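Local coordinates for protein halohydrin dehalogenase (PDB 4IY1) that probably catalyses the reversible dehalogenation of vicinal halohydrins to epoxides with release of halide, in a short-chain dehydrogenase/reductase-type fold, here as a highly engineered variant, at residues B[57-62]-B[105-110]; B[61-66]-B[113-118]. The protein carries 37 engineered substitutions. All coordinates share one frame; numbering follows the deposited sequence.

Interaction 1: B[57-62]-B[105-110]; sequences QEPVEL and QIKPFA. Engineered in segment 57-62: Val60 (natural residue Ala). Engineered in segment 105-110: Lys107 (natural residue Arg).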
# COMPACT_ATOMS: atom_id res chain seq x y z
N GLN B 57 33.70 9.99 -8.99
CA GLN B 57 32.68 9.13 -9.59
C GLN B 57 31.99 8.16 -8.62
O GLN B 57 30.82 7.85 -8.80
CB GLN B 57 33.24 8.35 -10.77
CG GLN B 57 33.56 9.21 -11.97
CD GLN B 57 32.35 9.96 -12.48
OE1 GLN B 57 31.47 9.37 -13.10
NE2 GLN B 57 32.32 11.27 -12.28
N GLU B 58 32.75 7.57 -7.70
CA GLU B 58 32.22 6.51 -6.85
C GLU B 58 31.73 7.09 -5.54
O GLU B 58 32.19 8.14 -5.12
CB GLU B 58 33.30 5.46 -6.57
CG GLU B 58 33.70 4.65 -7.79
CD GLU B 58 32.52 4.31 -8.66
OE1 GLU B 58 32.59 4.53 -9.88
OE2 GLU B 58 31.49 3.85 -8.12
N PRO B 59 30.85 6.37 -4.84
CA PRO B 59 30.19 6.97 -3.68
C PRO B 59 31.16 7.48 -2.61
O PRO B 59 30.99 8.59 -2.12
CB PRO B 59 29.32 5.84 -3.14
CG PRO B 59 28.99 5.05 -4.35
CD PRO B 59 30.22 5.09 -5.22
N VAL B 60 32.15 6.69 -2.23
CA VAL B 60 32.96 7.07 -1.08
C VAL B 60 33.95 8.21 -1.40
O VAL B 60 34.09 9.15 -0.63
CB VAL B 60 33.75 5.89 -0.48
CG1 VAL B 60 34.75 6.43 0.55
CG2 VAL B 60 32.81 4.87 0.16
N GLU B 61 34.62 8.15 -2.54
CA GLU B 61 35.47 9.27 -2.94
C GLU B 61 34.65 10.56 -3.19
O GLU B 61 35.11 11.67 -2.89
CB GLU B 61 36.30 8.91 -4.16
CG GLU B 61 35.49 8.44 -5.34
CD GLU B 61 36.25 8.55 -6.64
OE1 GLU B 61 37.34 9.15 -6.65
OE2 GLU B 61 35.71 8.11 -7.68
N LEU B 62 33.39 10.41 -3.60
CA LEU B 62 32.54 11.61 -3.74
C LEU B 62 32.24 12.26 -2.38
O LEU B 62 32.55 13.44 -2.17
CB LEU B 62 31.26 11.31 -4.50
CG LEU B 62 30.35 12.54 -4.73
CD1 LEU B 62 30.96 13.50 -5.73
CD2 LEU B 62 28.94 12.12 -5.17
N GLN B 105 19.76 0.36 -7.05
CA GLN B 105 19.53 -0.15 -5.69
C GLN B 105 20.79 -0.17 -4.87
O GLN B 105 20.83 0.38 -3.76
CB GLN B 105 18.93 -1.54 -5.76
CG GLN B 105 17.86 -1.83 -4.74
CD GLN B 105 17.36 -3.27 -4.86
OE1 GLN B 105 17.07 -3.73 -5.95
NE2 GLN B 105 17.27 -3.98 -3.72
N ILE B 106 21.84 -0.80 -5.40
CA ILE B 106 23.16 -0.81 -4.67
C ILE B 106 23.71 0.61 -4.55
O ILE B 106 24.28 1.01 -3.51
CB ILE B 106 24.20 -1.70 -5.37
CG1 ILE B 106 23.65 -3.10 -5.67
CG2 ILE B 106 25.48 -1.76 -4.57
CD1 ILE B 106 23.16 -3.88 -4.46
N LYS B 107 23.44 1.41 -5.58
CA LYS B 107 24.00 2.77 -5.63
C LYS B 107 23.48 3.64 -4.50
O LYS B 107 24.27 4.23 -3.76
CB LYS B 107 23.76 3.41 -7.03
CG LYS B 107 24.23 4.85 -7.16
CD LYS B 107 25.75 4.96 -7.13
CE LYS B 107 26.40 4.28 -8.33
NZ LYS B 107 27.84 4.12 -8.07
N PRO B 108 22.13 3.71 -4.32
CA PRO B 108 21.69 4.56 -3.23
C PRO B 108 22.15 4.04 -1.85
O PRO B 108 22.34 4.83 -0.92
CB PRO B 108 20.14 4.52 -3.34
CG PRO B 108 19.83 3.54 -4.42
CD PRO B 108 21.06 3.48 -5.29
N PHE B 109 22.14 2.72 -1.68
CA PHE B 109 22.62 2.13 -0.41
C PHE B 109 24.04 2.58 -0.13
O PHE B 109 24.35 3.05 0.95
CB PHE B 109 22.56 0.62 -0.48
CG PHE B 109 23.14 -0.08 0.74
CD1 PHE B 109 24.47 -0.41 0.79
CD2 PHE B 109 22.33 -0.41 1.82
CE1 PHE B 109 25.04 -0.96 1.95
CE2 PHE B 109 22.85 -1.06 2.92
CZ PHE B 109 24.22 -1.30 3.01
N ALA B 110 24.86 2.55 -1.17
CA ALA B 110 26.28 2.86 -1.10
C ALA B 110 26.44 4.31 -0.70
O ALA B 110 27.12 4.62 0.26
CB ALA B 110 26.90 2.60 -2.47
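At the N-terminal end of helix 59-70 in this Rossmann-type fold, Pro59, the first residue of the helix, lies against Ala110 and Lys107 of the long helix 94-122. Pro59 and Ala110 point at each other, Pro59 CG 3.7 Å from Ala110 CB, and their CA atoms, 6.2 Å apart, are the closest CA pair of the two segments. Lys107, an engineered residue, reaches over from one turn earlier. Its CG is anti to the backbone N (chi1 177°), and bends at chi2 and chi3 carry NZ to 3.8 Å from Pro59 CD, the chain crossing the proline ring at about a right angle. The same NZ forms a long salt bridge with Glu58 OE2 at 3.7 Å. Glu58 holds the N-cap position, and its own N donates to Glu61 OE2 (3.0 Å), met on the anti side only 18° out of the carboxylate plane; Gln57 N reaches this oxygen as well, from above that plane. Ala110 also packs on Val94 of the second subunit. At their separation Glu58 and Lys107 probably attract through charge, without a direct hydrogen bond, beside a close apolar touch, and Glu61, accepting two backbone N-H groups, would favour an ordered helix start.

Interaction 2: B[61-66]-B[113-118]; sequences ELIEAV and NAVASQ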
# COMPACT_ATOMS: atom_id res chain seq x y z
N GLU B 61 34.62 8.15 -2.54
CA GLU B 61 35.47 9.27 -2.94
C GLU B 61 34.65 10.56 -3.19
O GLU B 61 35.11 11.67 -2.89
CB GLU B 61 36.30 8.91 -4.16
CG GLU B 61 35.49 8.44 -5.34
CD GLU B 61 36.25 8.55 -6.64
OE1 GLU B 61 37.34 9.15 -6.65
OE2 GLU B 61 35.71 8.11 -7.68
N LEU B 62 33.39 10.41 -3.60
CA LEU B 62 32.54 11.61 -3.74
C LEU B 62 32.24 12.26 -2.38
O LEU B 62 32.55 13.44 -2.17
CB LEU B 62 31.26 11.31 -4.50
CG LEU B 62 30.35 12.54 -4.73
CD1 LEU B 62 30.96 13.50 -5.73
CD2 LEU B 62 28.94 12.12 -5.17
N ILE B 63 31.69 11.50 -1.46
CA ILE B 63 31.43 12.01 -0.12
C ILE B 63 32.68 12.66 0.54
O ILE B 63 32.58 13.73 1.15
CB ILE B 63 30.89 10.89 0.78
CG1 ILE B 63 29.62 10.28 0.16
CG2 ILE B 63 30.62 11.41 2.17
CD1 ILE B 63 28.45 11.22 0.04
N GLU B 64 33.82 11.99 0.48
CA GLU B 64 35.04 12.54 1.07
C GLU B 64 35.49 13.81 0.36
O GLU B 64 35.91 14.77 0.99
CB GLU B 64 36.18 11.51 1.05
CG GLU B 64 35.85 10.23 1.81
CD GLU B 64 37.04 9.29 1.97
OE1 GLU B 64 37.19 8.72 3.07
OE2 GLU B 64 37.78 9.08 0.98
N ALA B 65 35.37 13.81 -0.97
CA ALA B 65 35.79 14.97 -1.75
C ALA B 65 34.92 16.20 -1.44
O ALA B 65 35.43 17.31 -1.29
CB ALA B 65 35.79 14.64 -3.23
N VAL B 66 33.61 15.99 -1.29
CA VAL B 66 32.70 17.07 -0.92
C VAL B 66 32.96 17.48 0.51
O VAL B 66 32.91 18.67 0.85
CB VAL B 66 31.21 16.64 -1.03
CG1 VAL B 66 30.30 17.72 -0.49
CG2 VAL B 66 30.83 16.27 -2.48
N ASN B 113 25.19 4.64 2.95
CA ASN B 113 26.20 3.99 3.78
C ASN B 113 27.47 4.86 3.91
O ASN B 113 27.97 5.05 5.02
CB ASN B 113 26.51 2.58 3.22
CG ASN B 113 27.72 1.92 3.87
OD1 ASN B 113 28.82 1.98 3.34
ND2 ASN B 113 27.49 1.20 4.96
N ALA B 114 27.84 5.58 2.85
CA ALA B 114 28.98 6.53 2.92
C ALA B 114 28.75 7.79 3.76
O ALA B 114 29.68 8.36 4.33
CB ALA B 114 29.48 6.89 1.52
N VAL B 115 27.50 8.25 3.86
CA VAL B 115 27.29 9.55 4.47
C VAL B 115 26.78 9.40 5.89
O VAL B 115 26.82 10.35 6.69
CB VAL B 115 26.39 10.45 3.58
CG1 VAL B 115 24.91 10.13 3.78
CG2 VAL B 115 26.65 11.91 3.87
N ALA B 116 26.30 8.21 6.22
CA ALA B 116 25.41 8.06 7.36
C ALA B 116 26.13 8.34 8.70
O ALA B 116 25.54 8.87 9.65
CB ALA B 116 24.79 6.68 7.35
N SER B 117 27.41 8.01 8.79
CA SER B 117 28.01 8.03 10.11
C SER B 117 28.37 9.46 10.54
O SER B 117 28.13 9.83 11.69
CB SER B 117 29.17 7.03 10.22
OG SER B 117 30.27 7.47 9.48
N GLN B 118 28.73 10.32 9.58
CA GLN B 118 28.82 11.76 9.91
C GLN B 118 27.49 12.44 10.25
O GLN B 118 27.39 13.17 11.25
CB GLN B 118 29.63 12.57 8.89
CG GLN B 118 29.15 12.52 7.45
CD GLN B 118 29.47 13.80 6.68
OE1 GLN B 118 28.84 14.85 6.90
NE2 GLN B 118 30.41 13.72 5.75
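Apolar contacts dominate, and all of them come from Ile63, which points at the facing helix. Its CG1 is 3.7 Å from Ala114 CB, while CD1 extends to Val115 CB at 4.2 Å, the two branched side chains crossing at about a right angle. With CG1 anti to the carbonyl carbon (chi1 -56°) and CG2 anti to the backbone N, the isoleucine divides its branches: the longer one serves Ala114 and Val115, and CG2 is left to approach Ala114 O at 3.9 Å. Helices 59-70 and 94-122, which carry these residues, flank the parallel sheet of the Rossmann-type fold on one side, joined through strand 75-79; their short segments run at 40° with axes 9.6 Å apart at closest approach. Ile63 also touches Ile5 of strand 3-6, so the helix-helix contact borders the sheet. No hydrogen bond spans the two segments. The polar element is Gln118, whose NE2 comes to 4.3 Å from Ile63 CG2, a plain van der Waals neighbour. The amide is anchored elsewhere: OE1 accepts from Val73 N, in the loop after helix 59-70, and NE2 makes a weak hydrogen bond to Thr67 OG1, one turn beyond Ile63.

Both interactions join helix 59-70 to helix 94-122, with centres about 9 Å apart on the same side of the chain's centre. Interaction 1 takes the start of the first helix and the middle of the second; interaction 2 follows further along both, sharing Glu61 and Leu62 on the first helix. The order is therefore the same on each helix, consistent with successive helices of a parallel alpha/beta fold, linked through strand 75-79. They meet where engineered Val60 CG2 lies 4.1 Å from Ala114 CB, making one continuous seam, more buried at interaction 2. Helix 94-122 also touches the second subunit near both contacts and so probably connects helix 59-70 to that interface of the four-chain assembly.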